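Separin (Saccharomyces cerevisiae, PDB 5U1T) is a caspase-like cysteine protease that cleaves the Scc1 subunit of cohesin at anaphase onset and is held inactive by securin for most of the cell cycle. Local coordinates at residues Leu1087-Asn1092 / Ile1483-Lys1488; Ser1381-Pro1386 / Gly1589-Phe1594; Ile1408-Ser1413 / Asn1462-Val1467; Pro1451-Leu1456 / Gln1476-Lys1481. All blocks are in the same frame, centred on the assembly; numbering follows the deposited sequence.

Interaction 1 of 4, residues Leu1087-Asn1092 / Ile1483-Lys1488; sequences LNNIDN and IKKCTK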
loop_
_atom_site.group_PDB
_atom_site.type_symbol
_atom_site.label_atom_id
_atom_site.label_comp_id
_atom_site.label_asym_id
_atom_site.label_seq_id
_atom_site.Cartn_x
_atom_site.Cartn_y
_atom_site.Cartn_z
ATOM N N LEU A 1087 16.494 -18.472 13.099
ATOM C CA LEU A 1087 16.228 -17.603 11.959
ATOM C C LEU A 1087 17.250 -17.767 10.837
ATOM O O LEU A 1087 16.984 -17.399 9.689
ATOM C CB LEU A 1087 16.180 -16.140 12.403
ATOM C CG LEU A 1087 14.824 -15.662 12.937
ATOM C CD1 LEU A 1087 14.917 -14.249 13.466
ATOM C CD2 LEU A 1087 13.742 -15.740 11.863
ATOM N N ASN A 1088 18.365 -18.403 11.122
ATOM C CA ASN A 1088 19.439 -18.494 10.152
ATOM C C ASN A 1088 19.442 -19.839 9.443
ATOM O O ASN A 1088 19.976 -19.974 8.369
ATOM C CB ASN A 1088 20.774 -18.266 10.837
ATOM C CG ASN A 1088 21.599 -17.195 10.173
ATOM O OD1 ASN A 1088 22.101 -17.383 9.088
ATOM N ND2 ASN A 1088 21.757 -16.073 10.837
ATOM N N ASN A 1089 18.841 -20.842 10.053
ATOM C CA ASN A 1089 18.725 -22.145 9.424
ATOM C C ASN A 1089 17.353 -22.318 8.759
ATOM O O ASN A 1089 16.985 -23.421 8.342
ATOM C CB ASN A 1089 18.985 -23.244 10.446
ATOM C CG ASN A 1089 20.448 -23.287 10.906
ATOM O OD1 ASN A 1089 20.833 -22.653 11.901
ATOM N ND2 ASN A 1089 21.266 -24.046 10.187
ATOM N N ILE A 1090 16.615 -21.212 8.650
ATOM C CA ILE A 1090 15.347 -21.176 7.929
ATOM C C ILE A 1090 15.504 -21.495 6.443
ATOM O O ILE A 1090 16.269 -20.833 5.742
ATOM C CB ILE A 1090 14.673 -19.787 8.031
ATOM C CG1 ILE A 1090 14.262 -19.476 9.470
ATOM C CG2 ILE A 1090 13.469 -19.713 7.103
ATOM C CD1 ILE A 1090 13.200 -18.376 9.582
ATOM N N ASP A 1091 14.773 -22.494 5.959
ATOM C CA ASP A 1091 14.767 -22.804 4.536
ATOM C C ASP A 1091 14.212 -21.633 3.734
ATOM O O ASP A 1091 13.113 -21.149 4.005
ATOM C CB ASP A 1091 13.943 -24.058 4.269
ATOM C CG ASP A 1091 14.109 -24.572 2.856
ATOM O OD1 ASP A 1091 13.920 -23.784 1.900
ATOM O OD2 ASP A 1091 14.435 -25.774 2.699
ATOM N N ASN A 1092 14.957 -21.186 2.728
ATOM C CA ASN A 1092 14.547 -20.008 1.962
ATOM C C ASN A 1092 13.318 -20.220 1.075
ATOM O O ASN A 1092 12.763 -19.252 0.567
ATOM C CB ASN A 1092 15.718 -19.501 1.113
ATOM C CG ASN A 1092 16.613 -18.541 1.884
ATOM O OD1 ASN A 1092 17.679 -18.915 2.396
ATOM N ND2 ASN A 1092 16.168 -17.301 1.997
ATOM N N ILE A 1483 28.686 -20.583 8.770
ATOM C CA ILE A 1483 29.259 -21.087 10.009
ATOM C C ILE A 1483 28.095 -21.473 10.921
ATOM O O ILE A 1483 28.093 -22.560 11.515
ATOM C CB ILE A 1483 30.164 -20.056 10.701
ATOM C CG1 ILE A 1483 31.462 -19.881 9.925
ATOM C CG2 ILE A 1483 30.480 -20.504 12.098
ATOM C CD1 ILE A 1483 32.125 -18.573 10.194
ATOM N N LYS A 1484 27.088 -20.595 10.966
ATOM C CA LYS A 1484 25.920 -20.760 11.833
ATOM C C LYS A 1484 25.049 -21.955 11.461
ATOM O O LYS A 1484 24.255 -22.428 12.281
ATOM C CB LYS A 1484 25.066 -19.486 11.833
ATOM C CG LYS A 1484 25.714 -18.336 12.583
ATOM C CD LYS A 1484 24.824 -17.111 12.681
ATOM C CE LYS A 1484 25.627 -15.939 13.193
ATOM N NZ LYS A 1484 24.943 -14.649 13.006
ATOM N N LYS A 1485 25.187 -22.444 10.233
ATOM C CA LYS A 1485 24.381 -23.570 9.800
ATOM C C LYS A 1485 25.000 -24.858 10.286
ATOM O O LYS A 1485 24.305 -25.861 10.438
ATOM C CB LYS A 1485 24.218 -23.585 8.281
ATOM C CG LYS A 1485 23.354 -22.451 7.785
ATOM C CD LYS A 1485 23.086 -22.533 6.300
ATOM C CE LYS A 1485 22.404 -21.261 5.803
ATOM N NZ LYS A 1485 22.000 -21.376 4.374
ATOM N N CYS A 1486 26.306 -24.821 10.553
ATOM C CA CYS A 1486 27.021 -25.993 11.055
ATOM C C CYS A 1486 26.476 -26.433 12.399
ATOM O O CYS A 1486 25.728 -25.701 13.054
ATOM C CB CYS A 1486 28.515 -25.710 11.194
ATOM S SG CYS A 1486 29.270 -25.040 9.727
ATOM N N THR A 1487 26.872 -27.629 12.815
ATOM C CA THR A 1487 26.439 -28.149 14.092
ATOM C C THR A 1487 27.650 -28.545 14.918
ATOM O O THR A 1487 27.620 -28.493 16.147
ATOM C CB THR A 1487 25.492 -29.328 13.904
ATOM O OG1 THR A 1487 26.023 -30.192 12.900
ATOM C CG2 THR A 1487 24.137 -28.830 13.426
ATOM N N LYS A 1488 28.727 -28.915 14.237
ATOM C CA LYS A 1488 29.989 -29.205 14.913
ATOM C C LYS A 1488 31.150 -28.459 14.229
ATOM O O LYS A 1488 31.375 -28.576 13.021
ATOM C CB LYS A 1488 30.257 -30.725 14.966
ATOM C CG LYS A 1488 29.304 -31.509 15.892
ATOM C CD LYS A 1488 29.654 -32.993 15.965
ATOM C CE LYS A 1488 28.681 -33.812 16.843
ATOM N NZ LYS A 1488 28.808 -33.589 18.331
#
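Asn1088 and Asn1089 receive the side chains of Lys1484 and Lys1485, and the meeting is one of amides with lysine methylenes. Lys1484 has CG anti to its carbonyl carbon (chi1 -72°), and the extended chain beyond crosses Asn1088 obliquely, with CD 3.7 Å from Asn1088 ND2. Lys1485 is extended as well. It slides past Asn1089 in the opposite sense, and the CG of Asn1089 lies 4.1 Å from Lys1485 CA. Further along the same lysine, CE comes to 3.8 Å from the backbone O of Asn1088. Lysine suits both places because its long aliphatic stem can lie against a polar neighbour while the ammonium group goes elsewhere: NZ of Lys1484 has a long, weak ion pair with Asp1084, and NZ of Lys1485 a similar one with Glu1482. The two lysines occupy the central positions of a type I beta turn from Ile1483 to Cys1486, closed by a bond of 3.0 Å from Cys1486 N to Ile1483 O. That turn fixes the directions in which the stems leave the backbone. Lys1085, one helical turn before Asn1088, hydrogen-bonds the carbonyl O of Lys1484 and adds a polar tie. Behind the asparagines, Leu1087 rests on helix 756-775. The arrangement is that of a beta turn packed against the last part of helix 1075-1088 and the chain that follows, joining them to the connection that precedes strand 1492-1494 of the caspase-like protease domain.

Interaction 2 of 4, residues Ser1381-Pro1386 / Gly1589-Phe1594; sequences SITRVP and GLPIKF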
loop_
_atom_site.group_PDB
_atom_site.type_symbol
_atom_site.label_atom_id
_atom_site.label_comp_id
_atom_site.label_asym_id
_atom_site.label_seq_id
_atom_site.Cartn_x
_atom_site.Cartn_y
_atom_site.Cartn_z
ATOM N N SER A 1381 42.204 -20.784 36.085
ATOM C CA SER A 1381 41.765 -21.426 34.856
ATOM C C SER A 1381 40.350 -21.004 34.523
ATOM O O SER A 1381 39.409 -21.399 35.208
ATOM C CB SER A 1381 41.815 -22.940 34.976
ATOM O OG SER A 1381 41.066 -23.539 33.927
ATOM N N ILE A 1382 40.192 -20.223 33.459
ATOM C CA ILE A 1382 38.885 -19.663 33.135
ATOM C C ILE A 1382 38.535 -19.747 31.649
ATOM O O ILE A 1382 39.359 -19.428 30.787
ATOM C CB ILE A 1382 38.808 -18.174 33.561
ATOM C CG1 ILE A 1382 38.996 -18.026 35.069
ATOM C CG2 ILE A 1382 37.502 -17.534 33.114
ATOM C CD1 ILE A 1382 39.074 -16.594 35.520
ATOM N N THR A 1383 37.313 -20.179 31.353
ATOM C CA THR A 1383 36.702 -19.904 30.057
ATOM C C THR A 1383 35.427 -19.097 30.276
ATOM O O THR A 1383 34.790 -19.203 31.316
ATOM C CB THR A 1383 36.373 -21.187 29.267
ATOM O OG1 THR A 1383 35.662 -22.110 30.105
ATOM C CG2 THR A 1383 37.633 -21.840 28.770
ATOM N N ARG A 1384 35.071 -18.291 29.279
ATOM C CA ARG A 1384 33.795 -17.588 29.245
ATOM C C ARG A 1384 32.694 -18.400 28.586
ATOM O O ARG A 1384 32.941 -19.245 27.733
ATOM C CB ARG A 1384 33.935 -16.271 28.508
ATOM C CG ARG A 1384 34.903 -15.331 29.124
ATOM C CD ARG A 1384 34.631 -13.971 28.610
ATOM N NE ARG A 1384 35.624 -13.013 29.049
ATOM C CZ ARG A 1384 35.570 -11.728 28.749
ATOM N NH1 ARG A 1384 34.562 -11.263 28.026
ATOM N NH2 ARG A 1384 36.514 -10.906 29.170
ATOM N N VAL A 1385 31.461 -18.121 28.983
ATOM C CA VAL A 1385 30.310 -18.742 28.346
ATOM C C VAL A 1385 29.201 -17.689 28.252
ATOM O O VAL A 1385 29.131 -16.802 29.086
ATOM C CB VAL A 1385 29.874 -19.999 29.133
ATOM C CG1 VAL A 1385 28.387 -20.061 29.274
ATOM C CG2 VAL A 1385 30.423 -21.257 28.477
ATOM N N PRO A 1386 28.372 -17.735 27.202
ATOM C CA PRO A 1386 27.339 -16.691 27.126
ATOM C C PRO A 1386 26.061 -16.977 27.933
ATOM O O PRO A 1386 25.305 -16.033 28.157
ATOM C CB PRO A 1386 27.034 -16.618 25.625
ATOM C CG PRO A 1386 27.402 -17.958 25.087
ATOM C CD PRO A 1386 28.533 -18.462 25.927
ATOM N N GLY A 1589 33.706 -21.173 25.744
ATOM C CA GLY A 1589 33.462 -22.601 25.634
ATOM C C GLY A 1589 34.090 -23.406 26.760
ATOM O O GLY A 1589 34.110 -22.966 27.913
ATOM N N LEU A 1590 34.614 -24.584 26.428
ATOM C CA LEU A 1590 35.200 -25.484 27.424
ATOM C C LEU A 1590 36.732 -25.518 27.375
ATOM O O LEU A 1590 37.327 -25.389 26.314
ATOM C CB LEU A 1590 34.647 -26.901 27.230
ATOM C CG LEU A 1590 33.122 -26.991 27.186
ATOM C CD1 LEU A 1590 32.657 -28.441 27.179
ATOM C CD2 LEU A 1590 32.524 -26.222 28.352
ATOM N N PRO A 1591 37.385 -25.711 28.528
ATOM C CA PRO A 1591 38.844 -25.789 28.452
ATOM C C PRO A 1591 39.300 -27.093 27.765
ATOM O O PRO A 1591 38.730 -28.171 27.980
ATOM C CB PRO A 1591 39.269 -25.734 29.917
ATOM C CG PRO A 1591 38.116 -26.314 30.653
ATOM C CD PRO A 1591 36.889 -25.906 29.901
ATOM N N ILE A 1592 40.304 -26.988 26.902
ATOM C CA ILE A 1592 40.795 -28.165 26.213
ATOM C C ILE A 1592 42.250 -28.423 26.585
ATOM O O ILE A 1592 42.972 -27.502 26.970
ATOM C CB ILE A 1592 40.662 -28.026 24.677
ATOM C CG1 ILE A 1592 41.707 -27.052 24.122
ATOM C CG2 ILE A 1592 39.257 -27.587 24.315
ATOM C CD1 ILE A 1592 41.892 -27.122 22.627
ATOM N N LYS A 1593 42.664 -29.684 26.494
ATOM C CA LYS A 1593 44.075 -30.049 26.605
ATOM C C LYS A 1593 44.425 -30.972 25.440
ATOM O O LYS A 1593 43.607 -31.785 25.006
ATOM C CB LYS A 1593 44.373 -30.713 27.954
ATOM C CG LYS A 1593 45.856 -30.894 28.226
ATOM C CD LYS A 1593 46.139 -31.204 29.681
ATOM C CE LYS A 1593 45.736 -32.616 30.061
ATOM N NZ LYS A 1593 45.859 -32.805 31.546
ATOM N N PHE A 1594 45.624 -30.836 24.903
ATOM C CA PHE A 1594 46.017 -31.721 23.814
ATOM C C PHE A 1594 46.584 -33.048 24.337
ATOM O O PHE A 1594 47.295 -33.094 25.344
ATOM C CB PHE A 1594 47.019 -31.020 22.914
ATOM C CG PHE A 1594 46.439 -29.854 22.175
ATOM C CD1 PHE A 1594 45.242 -29.982 21.488
ATOM C CD2 PHE A 1594 47.081 -28.628 22.174
ATOM C CE1 PHE A 1594 44.704 -28.914 20.805
ATOM C CE2 PHE A 1594 46.544 -27.554 21.485
ATOM C CZ PHE A 1594 45.354 -27.696 20.804
#
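Thr1383 turns its side chain toward Gly1589, with OG1 between the backbone N and the carbonyl carbon (chi1 49°). From there the hydroxyl gives its proton to Gly1589 O at 2.8 Å, tilted 28° from the plane of that carbonyl. The other branch, CG2, lies against the peptide that follows, 3.9 Å from Pro1591 N, while Pro1591 CD comes to 4.0 Å from OG1. Threonine thus presents a polar and an apolar branch to the backbone of Gly1589-Pro1591. Val1385 adds CG2 at 4.1 Å from the same glycine oxygen. Between them Arg1384 points away to form a salt bridge with Glu1372, and only its backbone serves the contact: Gly1589 N donates to Arg1384 O at 2.9 Å, nearly along the C=O axis. Gly1589 has a phi of 107°, where any side chain would collide with the carbonyl oxygen of the residue before, so glycine suits the place. Thr1383 OG1 is also hydrogen-bonded to His1357 NE2, on the neighbouring strand 1353-1362. A valine in place of Thr1383 would probably leave both Gly1589 O and His1357 NE2 without this hydroxyl partner inside a buried contact. The seam joins strand 1382-1385 of one sheet to the end of strand 1585-1589, an outermost strand of the protease sheet. Its chemistry implies that buried backbone groups at this junction are satisfied by one backbone hydrogen bond and one from a side-chain hydroxyl, with apolar groups packed round them.

Interaction 3 of 4, residues Ile1408-Ser1413 / Asn1462-Val1467; sequences IEDNIS and NSNLFV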
loop_
_atom_site.group_PDB
_atom_site.type_symbol
_atom_site.label_atom_id
_atom_site.label_comp_id
_atom_site.label_asym_id
_atom_site.label_seq_id
_atom_site.Cartn_x
_atom_site.Cartn_y
_atom_site.Cartn_z
ATOM N N ILE A 1408 45.544 -34.481 18.524
ATOM C CA ILE A 1408 46.313 -33.515 17.790
ATOM C C ILE A 1408 47.188 -34.280 16.798
ATOM O O ILE A 1408 48.054 -33.719 16.136
ATOM C CB ILE A 1408 47.125 -32.681 18.790
ATOM C CG1 ILE A 1408 47.871 -31.523 18.138
ATOM C CG2 ILE A 1408 48.050 -33.589 19.614
ATOM C CD1 ILE A 1408 48.872 -30.890 19.105
ATOM N N GLU A 1409 46.928 -35.577 16.675
ATOM C CA GLU A 1409 47.804 -36.450 15.907
ATOM C C GLU A 1409 47.461 -36.510 14.430
ATOM O O GLU A 1409 48.188 -37.138 13.667
ATOM C CB GLU A 1409 47.788 -37.863 16.489
ATOM C CG GLU A 1409 48.411 -37.974 17.881
ATOM C CD GLU A 1409 48.321 -39.379 18.479
ATOM O OE1 GLU A 1409 47.602 -40.233 17.890
ATOM O OE2 GLU A 1409 48.951 -39.634 19.535
ATOM N N ASP A 1410 46.363 -35.859 14.033
ATOM C CA ASP A 1410 45.994 -35.709 12.618
ATOM C C ASP A 1410 44.790 -34.793 12.382
ATOM O O ASP A 1410 44.107 -34.371 13.318
ATOM C CB ASP A 1410 45.705 -37.071 11.983
ATOM C CG ASP A 1410 44.784 -37.933 12.830
ATOM O OD1 ASP A 1410 43.779 -37.407 13.361
ATOM O OD2 ASP A 1410 45.076 -39.145 12.964
ATOM N N ASN A 1411 44.537 -34.508 11.110
ATOM C CA ASN A 1411 43.406 -33.693 10.690
ATOM C C ASN A 1411 43.324 -32.327 11.353
ATOM O O ASN A 1411 42.254 -31.918 11.804
ATOM C CB ASN A 1411 42.099 -34.442 10.933
ATOM C CG ASN A 1411 41.557 -35.074 9.674
ATOM O OD1 ASN A 1411 41.491 -36.295 9.567
ATOM N ND2 ASN A 1411 41.176 -34.242 8.701
ATOM N N ILE A 1412 44.447 -31.616 11.396
ATOM C CA ILE A 1412 44.461 -30.256 11.924
ATOM C C ILE A 1412 44.629 -29.211 10.790
ATOM O O ILE A 1412 45.469 -29.367 9.899
ATOM C CB ILE A 1412 45.561 -30.114 13.014
ATOM C CG1 ILE A 1412 46.951 -30.369 12.442
ATOM C CG2 ILE A 1412 45.280 -31.030 14.184
ATOM C CD1 ILE A 1412 47.711 -29.132 12.139
ATOM N N SER A 1413 43.797 -28.168 10.820
ATOM C CA SER A 1413 43.781 -27.122 9.784
ATOM C C SER A 1413 44.476 -25.854 10.254
ATOM O O SER A 1413 44.430 -25.514 11.437
ATOM C CB SER A 1413 42.345 -26.768 9.370
ATOM O OG SER A 1413 41.620 -27.895 8.918
ATOM N N ASN A 1462 35.642 -30.326 9.704
ATOM C CA ASN A 1462 36.399 -31.565 9.498
ATOM C C ASN A 1462 37.813 -31.528 10.064
ATOM O O ASN A 1462 38.718 -32.171 9.516
ATOM C CB ASN A 1462 36.468 -31.914 8.001
ATOM C CG ASN A 1462 35.125 -32.348 7.442
ATOM O OD1 ASN A 1462 34.431 -31.580 6.778
ATOM N ND2 ASN A 1462 34.748 -33.585 7.725
ATOM N N SER A 1463 37.998 -30.785 11.153
ATOM C CA SER A 1463 39.301 -30.699 11.810
ATOM C C SER A 1463 39.214 -31.030 13.295
ATOM O O SER A 1463 38.209 -30.735 13.947
ATOM C CB SER A 1463 39.896 -29.299 11.643
ATOM O OG SER A 1463 39.860 -28.880 10.291
ATOM N N ASN A 1464 40.269 -31.638 13.829
ATOM C CA ASN A 1464 40.414 -31.784 15.270
ATOM C C ASN A 1464 40.855 -30.463 15.883
ATOM O O ASN A 1464 40.641 -30.198 17.067
ATOM C CB ASN A 1464 41.421 -32.876 15.607
ATOM C CG ASN A 1464 40.933 -34.250 15.220
ATOM O OD1 ASN A 1464 41.662 -35.032 14.601
ATOM N ND2 ASN A 1464 39.687 -34.551 15.570
ATOM N N LEU A 1465 41.487 -29.639 15.056
ATOM C CA LEU A 1465 41.924 -28.320 15.470
ATOM C C LEU A 1465 41.908 -27.346 14.303
ATOM O O LEU A 1465 42.382 -27.658 13.213
ATOM C CB LEU A 1465 43.324 -28.386 16.063
ATOM C CG LEU A 1465 43.928 -27.014 16.337
ATOM C CD1 LEU A 1465 43.105 -26.287 17.383
ATOM C CD2 LEU A 1465 45.363 -27.143 16.781
ATOM N N PHE A 1466 41.354 -26.164 14.533
ATOM C CA PHE A 1466 41.412 -25.100 13.548
ATOM C C PHE A 1466 42.205 -23.910 14.076
ATOM O O PHE A 1466 41.849 -23.345 15.106
ATOM C CB PHE A 1466 40.009 -24.654 13.163
ATOM C CG PHE A 1466 39.997 -23.494 12.230
ATOM C CD1 PHE A 1466 40.179 -23.683 10.875
ATOM C CD2 PHE A 1466 39.825 -22.209 12.702
ATOM C CE1 PHE A 1466 40.180 -22.612 10.010
ATOM C CE2 PHE A 1466 39.827 -21.133 11.842
ATOM C CZ PHE A 1466 39.997 -21.332 10.497
ATOM N N VAL A 1467 43.281 -23.523 13.395
ATOM C CA VAL A 1467 44.012 -22.330 13.823
ATOM C C VAL A 1467 44.163 -21.341 12.666
ATOM O O VAL A 1467 44.399 -21.733 11.529
ATOM C CB VAL A 1467 45.392 -22.688 14.443
ATOM C CG1 VAL A 1467 45.513 -24.182 14.646
ATOM C CG2 VAL A 1467 46.549 -22.135 13.626
#
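Ile1412 and Ser1413 run beside Leu1465 and Phe1466 as neighbouring parallel strands of the six-stranded sheet at the heart of the caspase-like domain. Ser1413 carries the pairing with its backbone: its N donates to Leu1465 O at 2.8 Å, and its O accepts from Val1467 N at 3.0 Å, bonding it to the residues on either side of Phe1466, as parallel strands require. Just before the paired residues, Asn1464 N gives a further bond of 2.8 Å to Asn1411 O, and Ser1463 CA makes a CH...O contact with that same oxygen. Asn1411 sits at phi 54° and psi 47°, a left-handed conformation that asparagine tolerates better than most residues. Strand 1412-1416 lies between 1444-1447 and 1465-1469, in the order 2-1-3-4-5-6 across the sheet, and helix 1453-1461 provides the crossover from the second strand to the third. On the sheet face of Ile1412 and Leu1465 the two side chains lie side by side and point the same way, with Ile1412 CG2 3.8 Å from Leu1465 CB. Branched and apolar, the pair suits a buried sheet surface, covered by Ile1436 of helix 1423-1436 over Ile1412 and by Phe1550 of a loop over Leu1465. Ser1413 and Phe1466 project from the other face, where helix 1453-1461 lays Met1459 against both. The small serine brings its CB obliquely to the phenylalanine ring, 4.1 Å from CD1.

Interaction 4 of 4, residues Pro1451-Leu1456 / Gln1476-Lys1481; sequences PEEETL and QYVRSK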
loop_
_atom_site.group_PDB
_atom_site.type_symbol
_atom_site.label_atom_id
_atom_site.label_comp_id
_atom_site.label_asym_id
_atom_site.label_seq_id
_atom_site.Cartn_x
_atom_site.Cartn_y
_atom_site.Cartn_z
ATOM N N PRO A 1451 41.973 -17.806 1.355
ATOM C CA PRO A 1451 41.218 -19.063 1.347
ATOM C C PRO A 1451 39.805 -18.851 0.815
ATOM O O PRO A 1451 39.205 -17.829 1.121
ATOM C CB PRO A 1451 41.209 -19.472 2.821
ATOM C CG PRO A 1451 41.287 -18.174 3.569
ATOM C CD PRO A 1451 42.120 -17.252 2.716
ATOM N N GLU A 1452 39.297 -19.790 0.020
ATOM C CA GLU A 1452 37.962 -19.667 -0.556
ATOM C C GLU A 1452 36.920 -20.348 0.325
ATOM O O GLU A 1452 37.201 -21.385 0.926
ATOM C CB GLU A 1452 37.934 -20.247 -1.975
ATOM C CG GLU A 1452 37.940 -19.188 -3.078
ATOM C CD GLU A 1452 38.296 -19.770 -4.436
ATOM O OE1 GLU A 1452 37.711 -19.307 -5.455
ATOM O OE2 GLU A 1452 39.162 -20.687 -4.484
ATOM N N GLU A 1453 35.721 -19.762 0.374
ATOM C CA GLU A 1453 34.684 -20.110 1.353
ATOM C C GLU A 1453 34.471 -21.602 1.615
ATOM O O GLU A 1453 34.339 -22.014 2.768
ATOM C CB GLU A 1453 33.345 -19.503 0.936
ATOM C CG GLU A 1453 32.275 -19.585 2.031
ATOM C CD GLU A 1453 30.948 -18.968 1.616
ATOM O OE1 GLU A 1453 30.298 -18.280 2.436
ATOM O OE2 GLU A 1453 30.553 -19.178 0.457
ATOM N N GLU A 1454 34.443 -22.413 0.563
ATOM C CA GLU A 1454 34.132 -23.831 0.728
ATOM C C GLU A 1454 35.261 -24.625 1.403
ATOM O O GLU A 1454 35.014 -25.683 1.991
ATOM C CB GLU A 1454 33.788 -24.463 -0.626
ATOM C CG GLU A 1454 34.953 -25.204 -1.287
ATOM C CD GLU A 1454 34.569 -25.866 -2.602
ATOM O OE1 GLU A 1454 33.548 -25.447 -3.210
ATOM O OE2 GLU A 1454 35.293 -26.809 -3.028
ATOM N N THR A 1455 36.494 -24.133 1.341
ATOM C CA THR A 1455 37.597 -24.927 1.876
ATOM C C THR A 1455 37.744 -24.722 3.389
ATOM O O THR A 1455 38.155 -25.644 4.107
ATOM C CB THR A 1455 38.952 -24.628 1.156
ATOM O OG1 THR A 1455 39.291 -23.241 1.289
ATOM C CG2 THR A 1455 38.853 -24.965 -0.328
ATOM N N LEU A 1456 37.405 -23.545 3.904
ATOM C CA LEU A 1456 37.516 -23.418 5.350
ATOM C C LEU A 1456 36.206 -23.841 6.010
ATOM O O LEU A 1456 36.184 -24.168 7.188
ATOM C CB LEU A 1456 37.946 -22.008 5.786
ATOM C CG LEU A 1456 37.343 -20.737 5.211
ATOM C CD1 LEU A 1456 35.868 -20.763 5.420
ATOM C CD2 LEU A 1456 37.954 -19.521 5.889
ATOM N N GLN A 1476 35.937 -12.293 6.105
ATOM C CA GLN A 1476 36.187 -11.848 4.750
ATOM C C GLN A 1476 36.308 -13.034 3.768
ATOM O O GLN A 1476 36.360 -12.835 2.556
ATOM C CB GLN A 1476 37.449 -10.972 4.717
ATOM C CG GLN A 1476 38.733 -11.676 5.179
ATOM C CD GLN A 1476 38.996 -11.569 6.677
ATOM O OE1 GLN A 1476 38.165 -11.950 7.498
ATOM N NE2 GLN A 1476 40.160 -11.050 7.033
ATOM N N TYR A 1477 36.326 -14.258 4.294
ATOM C CA TYR A 1477 36.436 -15.460 3.464
ATOM C C TYR A 1477 35.269 -16.432 3.659
ATOM O O TYR A 1477 35.185 -17.434 2.963
ATOM C CB TYR A 1477 37.756 -16.202 3.744
ATOM C CG TYR A 1477 38.966 -15.301 3.809
ATOM C CD1 TYR A 1477 39.269 -14.428 2.767
ATOM C CD2 TYR A 1477 39.783 -15.297 4.924
ATOM C CE1 TYR A 1477 40.368 -13.595 2.830
ATOM C CE2 TYR A 1477 40.877 -14.469 4.999
ATOM C CZ TYR A 1477 41.169 -13.625 3.952
ATOM O OH TYR A 1477 42.264 -12.799 4.039
ATOM N N VAL A 1478 34.381 -16.160 4.605
ATOM C CA VAL A 1478 33.232 -17.035 4.821
ATOM C C VAL A 1478 32.153 -16.306 5.593
ATOM O O VAL A 1478 32.429 -15.630 6.581
ATOM C CB VAL A 1478 33.621 -18.313 5.568
ATOM C CG1 VAL A 1478 34.313 -17.986 6.877
ATOM C CG2 VAL A 1478 32.411 -19.203 5.784
ATOM N N ARG A 1479 30.920 -16.430 5.121
ATOM C CA ARG A 1479 29.815 -15.652 5.657
ATOM C C ARG A 1479 29.381 -16.148 7.022
ATOM O O ARG A 1479 29.501 -17.339 7.322
ATOM C CB ARG A 1479 28.635 -15.696 4.696
ATOM C CG ARG A 1479 28.915 -15.044 3.359
ATOM C CD ARG A 1479 27.820 -15.362 2.385
ATOM N NE ARG A 1479 27.954 -16.703 1.828
ATOM C CZ ARG A 1479 26.967 -17.345 1.212
ATOM N NH1 ARG A 1479 27.152 -18.563 0.715
ATOM N NH2 ARG A 1479 25.784 -16.756 1.106
ATOM N N SER A 1480 28.877 -15.224 7.835
ATOM C CA SER A 1480 28.344 -15.528 9.161
ATOM C C SER A 1480 27.329 -16.674 9.068
ATOM O O SER A 1480 27.289 -17.561 9.917
ATOM C CB SER A 1480 27.692 -14.273 9.781
ATOM O OG SER A 1480 28.539 -13.120 9.742
ATOM N N LYS A 1481 26.544 -16.653 7.997
ATOM C CA LYS A 1481 25.404 -17.549 7.786
ATOM C C LYS A 1481 25.732 -19.028 7.747
ATOM O O LYS A 1481 24.992 -19.848 8.291
ATOM C CB LYS A 1481 24.717 -17.179 6.474
ATOM C CG LYS A 1481 24.456 -15.698 6.345
ATOM C CD LYS A 1481 23.066 -15.344 6.862
ATOM C CE LYS A 1481 21.968 -16.048 6.057
ATOM N NZ LYS A 1481 20.600 -15.581 6.444
#
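Glu1453 and Arg1479 form a salt bridge between the first turn of helix 1453-1461 and the N-cap of helix 1480-1483, within the caspase-like domain. Arg1479 NE donates to Glu1453 OE1 at 2.9 Å with an N-H...O angle of 165°, onto the syn lone pair of OE1, which lies close to the guanidinium plane. The same OE1 accepts a weak bond from Arg1479 N at 3.3 Å, and OE2 takes another weak one from NH1 at 3.5 Å; the carboxylate and guanidinium planes are 43° apart. Glutamate has the reach for this: CG is anti to its backbone N (chi1 -169°), the extended chain beyond carries the carboxylate across, and CG packs 3.8 Å from Val1478 CG2. An alanine at Glu1453 would probably leave the Arg1479 guanidinium without its main anionic mate and less firmly held, and would open a gap beside Val1478. Arg1479 also has a long, weak ion pair with Glu1482 and packs on an apolar side chain of another protein chain. At the N-cap of helix 1453-1461, Glu1452 O is gripped twice by Thr1455, through OG1 at 2.8 Å and the backbone N at 2.9 Å. Leu1456 sets CD1 against Val1478 and CD2 against Tyr1477 CB, and the Tyr1477 side chain is about 12 Å from that of Cys1497, the probable active-site cysteine. Pro1451 CD makes a CH-pi contact 3.6 Å above the centre of the Tyr1477 ring, while Gln1476 CG covers the opposite face.

Interaction 2 is fully buried, whereas interactions 1, 3 and 4 mix buried with exposed residues. Interactions 2 and 3 serve sheets: interaction 3 rests mainly on backbone bonds, interaction 2 on one backbone bond and one from a threonine hydroxyl. They touch where Phe1594 packs on Ile1408 and Leu1465, their centres 18 Å apart. Interactions 1 and 4 depend on charged or amide side chains, in a salt bridge for interaction 4 and in lysine stems for interaction 1. These two share the short helix 1480-1483, interaction 4 at its start and interaction 1 at its end, and meet through Asn1088 with Lys1481 and Ile1483 with Val1478. Helix 1453-1461 and strand 1465-1469, consecutive in the chain, connect interaction 4 to interaction 3.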